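Local coordinates for [4Fe-4S]-dependent U34-ARNt thiolase (Methanococcus maripaludis, PDB 6SCY), which probably thiolates uridine 34 of transfer RNA, using a bound [4Fe-4S] cluster and ATP, at residues D172-I183 / L238-D249; K189-L197 / Y266-L275. One frame throughout, in Å; residues are numbered along the deposited sequence.

Contact 1: residues D172-I183 / L238-D249; sequences DDVAQAVMMNYI and LSFRSEVSDITD
Met-180 and Phe-240 lie side by side, running opposite ways, where helix 172-183 meets helix 239-249. The methionine bends at its last torsion (chi3 80°), which swings CE back to the ring, 3.6 Å from Phe-240 CD2. This is a Met-aromatic contact: SD lies 5.3 Å from the centroid of the Phe-240 ring, obliquely placed. Ile-183 comes in at the edge of the same ring, its CG2 3.7 Å from Phe-240 CZ, while Val-244 CG2, one turn along the ring's own helix, lies over one face, displaced toward the rim.

Val-244 is a knob set among Gln-176, Met-179, Met-180 and Ile-183. Its two methyls divide the work: CG1 leans on Met-179 CB at 3.8 Å, and CG2 reaches Met-180 CG and Ile-183 CD1.

Arg-241 is the long polar member. With CG anti to the backbone N (chi1 -160°) and the chain extended as far as NE, it runs nearly perpendicular to Met-180, its CG against SD. Its guanidinium is turned steeply against the Gln-176 amide, and only a weak bond joins them, Arg-241 NE to Gln-176 OE1 at 3.5 Å. The other end of that amide, NE2, rests on Ser-245 CB at 3.4 Å. Gln-176 is itself a knob, seated among Arg-241, Val-244, Ser-245 and Thr-248.

At the far end the carboxylates of Asp-172 and Asp-249 come close, and Lys-259 forms salt bridges to both, which probably offsets their repulsion.

The helix axes approach to 9.2 Å at 108°, a steep knobs-into-holes crossing. It packs helix 239-254 over a helix of the PP-loop domain that carries Asp-173, a predicted ATP-binding residue.

Contact 2: residues K189-L197 / Y266-L275; sequences KLAFLGKSL and YERLLEHIEL
Leu-190 and Tyr-266 meet head-on in an apolar packing between the short helix 188-192 of the PP-loop domain and the last part of helix 258-270 with the turn that follows it. The leucine can be traced from CB to its methyls. CB stands 3.9 Å from Tyr-266 OH, and CG comes closer to the same oxygen. With CG anti to the backbone N (chi1 -161°), the side chain is carried on past the phenol, and its methyls part there: Leu-190 CD1 lies 3.6 Å from Tyr-266 CE1, oblique to the ring, and also touches Leu-269 CD2; Leu-190 CD2 meets Leu-270 CD1 at 3.8 Å, with Ile-273 CG1 a little farther off.

Leu-193 reaches the tyrosine at about a right angle, its CD2 in the ring plane at the edge, 3.8 Å from Tyr-266 CE2, while its CB rests on Leu-270 CD2. The phenol is thus held between two leucines; an alanine here would take away the ring that Leu-190 CD1 and Leu-193 CD2 meet, and would probably leave a gap beside both.

Gly-194 follows with phi 93° and psi -166°, where a side chain would run into the preceding carbonyl oxygen. The chain then passes to Lys-195, which runs alongside Leu-275, the two pointing opposite ways. Its ammonium stays beyond salt-bridge range of Glu-274, and Lys-195 CE lies 3.4 Å from Leu-275 O.

The contacts alternate along the chain, 172-183 and 189-197 leading to 238-249 and 266-275, and their centres lie 19 Å apart. They meet on the side of helix 171-184 turned from contact 1: Val-178 CG1 packs 3.7 Å from Tyr-266 CD1, and Asn-181 OD1 lies 3.4 Å from Leu-190 CD1. One helix is therefore covered by 239-254 on one side and by contact 2 on another. Contact 1 is nearer the chemistry: the side chain of Leu-238 is about 8 Å from the [4Fe-4S] cluster, and that of Asp-173 about 5 Å from that of Asp-61, also predicted to bind ATP. Contact 2 lies away from the known sites.

Contact 1: residues D172-I183 / L238-D249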
loop_
_atom_site.group_PDB
_atom_site.type_symbol
_atom_site.label_atom_id
_atom_site.label_comp_id
_atom_site.label_asym_id
_atom_site.label_seq_id
_atom_site.Cartn_x
_atom_site.Cartn_y
_atom_site.Cartn_z
ATOM N N ASP A 172 -3.018 14.928 2.597
ATOM C CA ASP A 172 -2.769 14.138 3.805
ATOM C C ASP A 172 -3.955 13.208 4.062
ATOM O O ASP A 172 -3.732 12.007 4.168
ATOM C CB ASP A 172 -2.502 15.038 5.020
ATOM C CG ASP A 172 -1.076 15.525 5.163
ATOM O OD1 ASP A 172 -0.656 16.386 4.358
ATOM O OD2 ASP A 172 -0.391 15.075 6.105
ATOM N N ASP A 173 -5.210 13.746 4.067
ATOM C CA ASP A 173 -6.476 13.005 4.247
ATOM C C ASP A 173 -6.600 11.806 3.297
ATOM O O ASP A 173 -7.030 10.727 3.713
ATOM C CB ASP A 173 -7.687 13.928 3.997
ATOM C CG ASP A 173 -8.072 14.829 5.142
ATOM O OD1 ASP A 173 -8.937 14.427 5.946
ATOM O OD2 ASP A 173 -7.536 15.943 5.219
ATOM N N VAL A 174 -6.239 12.022 2.014
ATOM C CA VAL A 174 -6.308 11.054 0.918
ATOM C C VAL A 174 -5.197 9.996 1.001
ATOM O O VAL A 174 -5.496 8.821 0.803
ATOM C CB VAL A 174 -6.352 11.775 -0.450
ATOM C CG1 VAL A 174 -6.397 10.787 -1.609
ATOM C CG2 VAL A 174 -7.550 12.713 -0.517
ATOM N N ALA A 175 -3.940 10.396 1.305
ATOM C CA ALA A 175 -2.804 9.478 1.447
ATOM C C ALA A 175 -3.013 8.486 2.591
ATOM O O ALA A 175 -2.651 7.320 2.457
ATOM C CB ALA A 175 -1.523 10.262 1.665
ATOM N N GLN A 176 -3.625 8.949 3.698
ATOM C CA GLN A 176 -3.930 8.173 4.898
ATOM C C GLN A 176 -4.952 7.091 4.617
ATOM O O GLN A 176 -4.729 5.943 4.996
ATOM C CB GLN A 176 -4.460 9.092 6.010
ATOM C CG GLN A 176 -3.390 9.956 6.649
ATOM C CD GLN A 176 -3.957 11.183 7.304
ATOM O OE1 GLN A 176 -5.149 11.258 7.633
ATOM N NE2 GLN A 176 -3.103 12.177 7.507
ATOM N N ALA A 177 -6.087 7.461 3.990
ATOM C CA ALA A 177 -7.177 6.549 3.646
ATOM C C ALA A 177 -6.718 5.430 2.707
ATOM O O ALA A 177 -7.136 4.281 2.881
ATOM C CB ALA A 177 -8.322 7.329 3.024
ATOM N N VAL A 178 -5.835 5.764 1.742
ATOM C CA VAL A 178 -5.260 4.835 0.770
ATOM C C VAL A 178 -4.408 3.831 1.544
ATOM O O VAL A 178 -4.619 2.628 1.407
ATOM C CB VAL A 178 -4.464 5.583 -0.335
ATOM C CG1 VAL A 178 -3.548 4.642 -1.099
ATOM C CG2 VAL A 178 -5.396 6.303 -1.300
ATOM N N MET A 179 -3.503 4.335 2.405
ATOM C CA MET A 179 -2.616 3.536 3.248
ATOM C C MET A 179 -3.404 2.643 4.203
ATOM O O MET A 179 -2.997 1.505 4.417
ATOM C CB MET A 179 -1.637 4.439 4.018
ATOM C CG MET A 179 -0.376 3.731 4.483
ATOM S SD MET A 179 0.813 3.360 3.155
ATOM C CE MET A 179 2.309 3.464 4.062
ATOM N N MET A 180 -4.533 3.144 4.755
ATOM C CA MET A 180 -5.408 2.382 5.655
ATOM C C MET A 180 -5.997 1.188 4.898
ATOM O O MET A 180 -5.933 0.064 5.391
ATOM C CB MET A 180 -6.529 3.271 6.234
ATOM C CG MET A 180 -6.098 4.097 7.429
ATOM S SD MET A 180 -7.359 5.261 8.037
ATOM C CE MET A 180 -8.386 4.180 8.986
ATOM N N ASN A 181 -6.502 1.439 3.666
ATOM C CA ASN A 181 -7.079 0.443 2.757
ATOM C C ASN A 181 -6.017 -0.597 2.351
ATOM O O ASN A 181 -6.354 -1.755 2.104
ATOM C CB ASN A 181 -7.686 1.148 1.527
ATOM C CG ASN A 181 -8.126 0.245 0.395
ATOM O OD1 ASN A 181 -7.382 -0.002 -0.559
ATOM N ND2 ASN A 181 -9.351 -0.257 0.466
ATOM N N TYR A 182 -4.739 -0.180 2.306
ATOM C CA TYR A 182 -3.597 -1.031 1.980
ATOM C C TYR A 182 -3.268 -1.939 3.173
ATOM O O TYR A 182 -3.197 -3.154 2.991
ATOM C CB TYR A 182 -2.372 -0.167 1.605
ATOM C CG TYR A 182 -2.337 0.420 0.204
ATOM C CD1 TYR A 182 -3.269 0.043 -0.762
ATOM C CD2 TYR A 182 -1.346 1.318 -0.168
ATOM C CE1 TYR A 182 -3.219 0.558 -2.057
ATOM C CE2 TYR A 182 -1.271 1.821 -1.465
ATOM C CZ TYR A 182 -2.212 1.443 -2.405
ATOM O OH TYR A 182 -2.124 1.950 -3.677
ATOM N N ILE A 183 -3.090 -1.351 4.390
ATOM C CA ILE A 183 -2.763 -2.064 5.642
ATOM C C ILE A 183 -3.886 -3.054 6.037
ATOM O O ILE A 183 -3.589 -4.157 6.502
ATOM C CB ILE A 183 -2.368 -1.092 6.806
ATOM C CG1 ILE A 183 -1.144 -0.231 6.433
ATOM C CG2 ILE A 183 -2.094 -1.853 8.114
ATOM C CD1 ILE A 183 -1.049 1.092 7.132
ATOM N N LEU A 238 -10.681 7.305 16.542
ATOM C CA LEU A 238 -10.063 6.103 15.977
ATOM C C LEU A 238 -8.571 6.340 15.914
ATOM O O LEU A 238 -8.120 7.243 15.211
ATOM C CB LEU A 238 -10.612 5.792 14.585
ATOM C CG LEU A 238 -10.548 4.302 14.225
ATOM C CD1 LEU A 238 -11.935 3.875 13.751
ATOM C CD2 LEU A 238 -9.480 4.033 13.131
ATOM N N SER A 239 -7.814 5.587 16.718
ATOM C CA SER A 239 -6.362 5.730 16.866
ATOM C C SER A 239 -5.544 5.212 15.679
ATOM O O SER A 239 -4.366 5.562 15.566
ATOM C CB SER A 239 -5.895 5.087 18.169
ATOM O OG SER A 239 -6.527 5.685 19.293
ATOM N N PHE A 240 -6.154 4.388 14.798
ATOM C CA PHE A 240 -5.478 3.836 13.618
ATOM C C PHE A 240 -5.104 4.912 12.594
ATOM O O PHE A 240 -3.976 4.900 12.094
ATOM C CB PHE A 240 -6.286 2.690 12.980
ATOM C CG PHE A 240 -5.641 1.970 11.816
ATOM C CD1 PHE A 240 -4.322 1.533 11.891
ATOM C CD2 PHE A 240 -6.369 1.671 10.675
ATOM C CE1 PHE A 240 -3.732 0.853 10.824
ATOM C CE2 PHE A 240 -5.778 0.983 9.609
ATOM C CZ PHE A 240 -4.463 0.582 9.692
ATOM N N ARG A 241 -6.034 5.859 12.317
ATOM C CA ARG A 241 -5.808 6.974 11.391
ATOM C C ARG A 241 -4.697 7.889 11.917
ATOM O O ARG A 241 -3.860 8.325 11.132
ATOM C CB ARG A 241 -7.106 7.759 11.107
ATOM C CG ARG A 241 -7.033 8.583 9.818
ATOM C CD ARG A 241 -8.343 9.268 9.476
ATOM N NE ARG A 241 -8.297 9.891 8.149
ATOM C CZ ARG A 241 -8.986 9.470 7.090
ATOM N NH1 ARG A 241 -8.876 10.094 5.928
ATOM N NH2 ARG A 241 -9.806 8.431 7.194
ATOM N N SER A 242 -4.653 8.129 13.246
ATOM C CA SER A 242 -3.604 8.932 13.878
ATOM C C SER A 242 -2.245 8.200 13.847
ATOM O O SER A 242 -1.202 8.856 13.874
ATOM C CB SER A 242 -3.991 9.322 15.303
ATOM O OG SER A 242 -4.135 8.196 16.150
ATOM N N GLU A 243 -2.261 6.847 13.757
ATOM C CA GLU A 243 -1.055 6.019 13.653
ATOM C C GLU A 243 -0.571 6.049 12.202
ATOM O O GLU A 243 0.625 6.233 11.967
ATOM C CB GLU A 243 -1.337 4.574 14.106
ATOM C CG GLU A 243 -0.079 3.767 14.405
ATOM C CD GLU A 243 -0.244 2.263 14.521
ATOM O OE1 GLU A 243 -1.117 1.807 15.296
ATOM O OE2 GLU A 243 0.521 1.535 13.846
ATOM N N VAL A 244 -1.516 5.885 11.237
ATOM C CA VAL A 244 -1.279 5.906 9.786
ATOM C C VAL A 244 -0.765 7.275 9.340
ATOM O O VAL A 244 0.148 7.332 8.518
ATOM C CB VAL A 244 -2.520 5.434 8.981
ATOM C CG1 VAL A 244 -2.423 5.805 7.503
ATOM C CG2 VAL A 244 -2.726 3.935 9.134
ATOM N N SER A 245 -1.327 8.370 9.910
ATOM C CA SER A 245 -0.914 9.745 9.607
ATOM C C SER A 245 0.554 9.946 9.957
ATOM O O SER A 245 1.284 10.556 9.177
ATOM C CB SER A 245 -1.786 10.763 10.335
ATOM O OG SER A 245 -1.605 10.701 11.740
ATOM N N ASP A 246 0.991 9.362 11.092
ATOM C CA ASP A 246 2.367 9.406 11.562
ATOM C C ASP A 246 3.285 8.641 10.612
ATOM O O ASP A 246 4.419 9.074 10.388
ATOM C CB ASP A 246 2.463 8.866 12.999
ATOM C CG ASP A 246 2.250 9.914 14.084
ATOM O OD1 ASP A 246 3.118 10.025 14.985
ATOM O OD2 ASP A 246 1.211 10.619 14.038
ATOM N N ILE A 247 2.780 7.538 10.019
ATOM C CA ILE A 247 3.516 6.724 9.046
ATOM C C ILE A 247 3.759 7.562 7.775
ATOM O O ILE A 247 4.909 7.698 7.347
ATOM C CB ILE A 247 2.787 5.371 8.758
ATOM C CG1 ILE A 247 2.784 4.456 10.000
ATOM C CG2 ILE A 247 3.375 4.648 7.536
ATOM C CD1 ILE A 247 1.656 3.436 10.063
ATOM N N THR A 248 2.670 8.156 7.220
ATOM C CA THR A 248 2.669 8.996 6.014
ATOM C C THR A 248 3.501 10.266 6.209
ATOM O O THR A 248 4.159 10.712 5.266
ATOM C CB THR A 248 1.235 9.303 5.540
ATOM O OG1 THR A 248 0.546 10.072 6.527
ATOM C CG2 THR A 248 0.442 8.045 5.186
ATOM N N ASP A 249 3.478 10.833 7.435
ATOM C CA ASP A 249 4.245 12.024 7.789
ATOM C C ASP A 249 5.738 11.700 7.842
ATOM O O ASP A 249 6.523 12.397 7.193
ATOM C CB ASP A 249 3.764 12.638 9.123
ATOM C CG ASP A 249 2.464 13.425 9.054
ATOM O OD1 ASP A 249 2.220 14.093 8.014
ATOM O OD2 ASP A 249 1.698 13.396 10.047
#

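Contact 2: residues K189-L197 / Y266-L275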
loop_
_atom_site.group_PDB
_atom_site.type_symbol
_atom_site.label_atom_id
_atom_site.label_comp_id
_atom_site.label_asym_id
_atom_site.label_seq_id
_atom_site.Cartn_x
_atom_site.Cartn_y
_atom_site.Cartn_z
ATOM N N LYS A 189 -13.738 -2.667 -0.293
ATOM C CA LYS A 189 -13.861 -1.220 -0.073
ATOM C C LYS A 189 -13.262 -0.461 -1.269
ATOM O O LYS A 189 -13.673 0.666 -1.549
ATOM C CB LYS A 189 -13.180 -0.792 1.239
ATOM C CG LYS A 189 -13.936 -1.226 2.498
ATOM C CD LYS A 189 -13.361 -0.605 3.772
ATOM C CE LYS A 189 -14.137 -1.034 4.993
ATOM N NZ LYS A 189 -13.676 -0.326 6.214
ATOM N N LEU A 190 -12.298 -1.098 -1.973
ATOM C CA LEU A 190 -11.624 -0.593 -3.175
ATOM C C LEU A 190 -12.557 -0.743 -4.388
ATOM O O LEU A 190 -12.459 0.044 -5.327
ATOM C CB LEU A 190 -10.324 -1.388 -3.400
ATOM C CG LEU A 190 -9.256 -0.772 -4.307
ATOM C CD1 LEU A 190 -7.872 -1.054 -3.771
ATOM C CD2 LEU A 190 -9.351 -1.313 -5.725
ATOM N N ALA A 191 -13.442 -1.768 -4.365
ATOM C CA ALA A 191 -14.424 -2.073 -5.415
ATOM C C ALA A 191 -15.524 -1.001 -5.493
ATOM O O ALA A 191 -15.981 -0.690 -6.596
ATOM C CB ALA A 191 -15.035 -3.450 -5.186
ATOM N N PHE A 192 -15.904 -0.406 -4.324
ATOM C CA PHE A 192 -16.882 0.687 -4.202
ATOM C C PHE A 192 -16.385 1.902 -4.995
ATOM O O PHE A 192 -17.179 2.543 -5.684
ATOM C CB PHE A 192 -17.117 1.081 -2.728
ATOM C CG PHE A 192 -18.049 0.203 -1.921
ATOM C CD1 PHE A 192 -17.561 -0.593 -0.890
ATOM C CD2 PHE A 192 -19.421 0.215 -2.153
ATOM C CE1 PHE A 192 -18.424 -1.389 -0.129
ATOM C CE2 PHE A 192 -20.284 -0.584 -1.392
ATOM C CZ PHE A 192 -19.779 -1.379 -0.385
ATOM N N LEU A 193 -15.064 2.191 -4.910
ATOM C CA LEU A 193 -14.394 3.249 -5.665
ATOM C C LEU A 193 -14.327 2.757 -7.112
ATOM O O LEU A 193 -13.791 1.678 -7.378
ATOM C CB LEU A 193 -12.984 3.501 -5.109
ATOM C CG LEU A 193 -12.889 4.478 -3.950
ATOM C CD1 LEU A 193 -12.785 3.746 -2.628
ATOM C CD2 LEU A 193 -11.698 5.398 -4.120
ATOM N N GLY A 194 -14.935 3.513 -8.014
ATOM C CA GLY A 194 -15.061 3.124 -9.413
ATOM C C GLY A 194 -16.384 2.408 -9.613
ATOM O O GLY A 194 -17.238 2.452 -8.719
ATOM N N LYS A 195 -16.558 1.720 -10.773
ATOM C CA LYS A 195 -17.774 0.987 -11.187
ATOM C C LYS A 195 -18.962 1.928 -11.438
ATOM O O LYS A 195 -19.466 1.985 -12.561
ATOM C CB LYS A 195 -18.145 -0.161 -10.224
ATOM C CG LYS A 195 -17.552 -1.508 -10.600
ATOM C CD LYS A 195 -18.297 -2.634 -9.897
ATOM C CE LYS A 195 -17.709 -3.989 -10.191
ATOM N NZ LYS A 195 -18.586 -5.084 -9.707
ATOM N N SER A 196 -19.375 2.688 -10.395
ATOM C CA SER A 196 -20.449 3.687 -10.402
ATOM C C SER A 196 -19.959 5.026 -11.005
ATOM O O SER A 196 -20.495 6.092 -10.675
ATOM C CB SER A 196 -20.985 3.890 -8.984
ATOM O OG SER A 196 -19.978 4.347 -8.096
ATOM N N LEU A 197 -18.949 4.950 -11.910
ATOM C CA LEU A 197 -18.325 6.075 -12.617
ATOM C C LEU A 197 -19.318 6.788 -13.547
ATOM O O LEU A 197 -19.202 8.000 -13.742
ATOM C CB LEU A 197 -17.064 5.617 -13.380
ATOM C CG LEU A 197 -15.870 5.168 -12.519
ATOM C CD1 LEU A 197 -15.151 3.996 -13.154
ATOM C CD2 LEU A 197 -14.890 6.310 -12.284
ATOM N N TYR A 266 -2.496 4.712 -6.288
ATOM C CA TYR A 266 -3.853 4.204 -6.095
ATOM C C TYR A 266 -4.742 4.604 -7.274
ATOM O O TYR A 266 -5.663 3.864 -7.622
ATOM C CB TYR A 266 -4.432 4.751 -4.784
ATOM C CG TYR A 266 -5.734 4.111 -4.364
ATOM C CD1 TYR A 266 -5.745 2.953 -3.594
ATOM C CD2 TYR A 266 -6.956 4.699 -4.679
ATOM C CE1 TYR A 266 -6.939 2.381 -3.166
ATOM C CE2 TYR A 266 -8.159 4.130 -4.267
ATOM C CZ TYR A 266 -8.145 2.971 -3.510
ATOM O OH TYR A 266 -9.324 2.409 -3.086
ATOM N N GLU A 267 -4.481 5.791 -7.858
ATOM C CA GLU A 267 -5.210 6.333 -9.006
ATOM C C GLU A 267 -4.988 5.437 -10.229
ATOM O O GLU A 267 -5.956 5.043 -10.877
ATOM C CB GLU A 267 -4.785 7.785 -9.277
ATOM C CG GLU A 267 -5.280 8.757 -8.214
ATOM C CD GLU A 267 -4.829 10.205 -8.278
ATOM O OE1 GLU A 267 -3.975 10.545 -9.130
ATOM O OE2 GLU A 267 -5.336 11.005 -7.457
ATOM N N ARG A 268 -3.712 5.074 -10.492
ATOM C CA ARG A 268 -3.253 4.165 -11.549
ATOM C C ARG A 268 -3.779 2.723 -11.335
ATOM O O ARG A 268 -3.989 1.995 -12.304
ATOM C CB ARG A 268 -1.719 4.131 -11.556
ATOM C CG ARG A 268 -1.050 4.921 -12.675
ATOM C CD ARG A 268 0.410 4.513 -12.844
ATOM N NE ARG A 268 0.542 3.178 -13.437
ATOM C CZ ARG A 268 0.802 2.942 -14.719
ATOM N NH1 ARG A 268 0.999 3.949 -15.563
ATOM N NH2 ARG A 268 0.885 1.696 -15.165
ATOM N N LEU A 269 -3.940 2.308 -10.061
ATOM C CA LEU A 269 -4.431 0.995 -9.632
ATOM C C LEU A 269 -5.921 0.883 -9.940
ATOM O O LEU A 269 -6.342 -0.110 -10.530
ATOM C CB LEU A 269 -4.186 0.838 -8.119
ATOM C CG LEU A 269 -4.243 -0.561 -7.521
ATOM C CD1 LEU A 269 -3.122 -0.758 -6.520
ATOM C CD2 LEU A 269 -5.584 -0.814 -6.843
ATOM N N LEU A 270 -6.703 1.913 -9.561
ATOM C CA LEU A 270 -8.152 1.976 -9.733
ATOM C C LEU A 270 -8.622 2.012 -11.201
ATOM O O LEU A 270 -9.780 1.675 -11.466
ATOM C CB LEU A 270 -8.717 3.165 -8.944
ATOM C CG LEU A 270 -10.048 2.928 -8.244
ATOM C CD1 LEU A 270 -9.856 2.234 -6.909
ATOM C CD2 LEU A 270 -10.771 4.233 -8.028
ATOM N N GLU A 271 -7.737 2.419 -12.144
ATOM C CA GLU A 271 -8.068 2.480 -13.574
ATOM C C GLU A 271 -7.778 1.148 -14.306
ATOM O O GLU A 271 -8.311 0.931 -15.398
ATOM C CB GLU A 271 -7.420 3.697 -14.276
ATOM C CG GLU A 271 -5.900 3.738 -14.273
ATOM C CD GLU A 271 -5.284 5.050 -14.721
ATOM O OE1 GLU A 271 -4.576 5.050 -15.753
ATOM O OE2 GLU A 271 -5.500 6.075 -14.035
ATOM N N HIS A 272 -6.964 0.256 -13.694
ATOM C CA HIS A 272 -6.637 -1.071 -14.229
ATOM C C HIS A 272 -7.109 -2.209 -13.294
ATOM O O HIS A 272 -6.440 -3.233 -13.172
ATOM C CB HIS A 272 -5.135 -1.195 -14.562
ATOM C CG HIS A 272 -4.543 -0.020 -15.281
ATOM N ND1 HIS A 272 -5.223 0.641 -16.298
ATOM C CD2 HIS A 272 -3.327 0.546 -15.130
ATOM C CE1 HIS A 272 -4.408 1.599 -16.704
ATOM N NE2 HIS A 272 -3.256 1.582 -16.032
ATOM N N ILE A 273 -8.261 -2.015 -12.632
ATOM C CA ILE A 273 -8.842 -2.991 -11.707
ATOM C C ILE A 273 -10.202 -3.509 -12.222
ATOM O O ILE A 273 -10.877 -2.805 -12.982
ATOM C CB ILE A 273 -8.896 -2.422 -10.255
ATOM C CG1 ILE A 273 -8.881 -3.533 -9.192
ATOM C CG2 ILE A 273 -10.061 -1.449 -10.034
ATOM C CD1 ILE A 273 -7.527 -3.847 -8.626
ATOM N N GLU A 274 -10.580 -4.745 -11.803
ATOM C CA GLU A 274 -11.813 -5.479 -12.138
ATOM C C GLU A 274 -13.084 -4.639 -11.939
ATOM O O GLU A 274 -13.325 -4.116 -10.846
ATOM C CB GLU A 274 -11.858 -6.815 -11.355
ATOM C CG GLU A 274 -13.227 -7.447 -11.119
ATOM C CD GLU A 274 -13.909 -7.150 -9.792
ATOM O OE1 GLU A 274 -13.297 -6.482 -8.925
ATOM O OE2 GLU A 274 -15.069 -7.594 -9.622
ATOM N N LEU A 275 -13.883 -4.513 -13.013
ATOM C CA LEU A 275 -15.129 -3.749 -13.016
ATOM C C LEU A 275 -16.295 -4.649 -13.411
ATOM O O LEU A 275 -16.459 -5.728 -12.841
ATOM C CB LEU A 275 -15.027 -2.542 -13.965
ATOM C CG LEU A 275 -13.993 -1.473 -13.590
ATOM C CD1 LEU A 275 -13.176 -1.058 -14.793
ATOM C CD2 LEU A 275 -14.646 -0.270 -12.947
#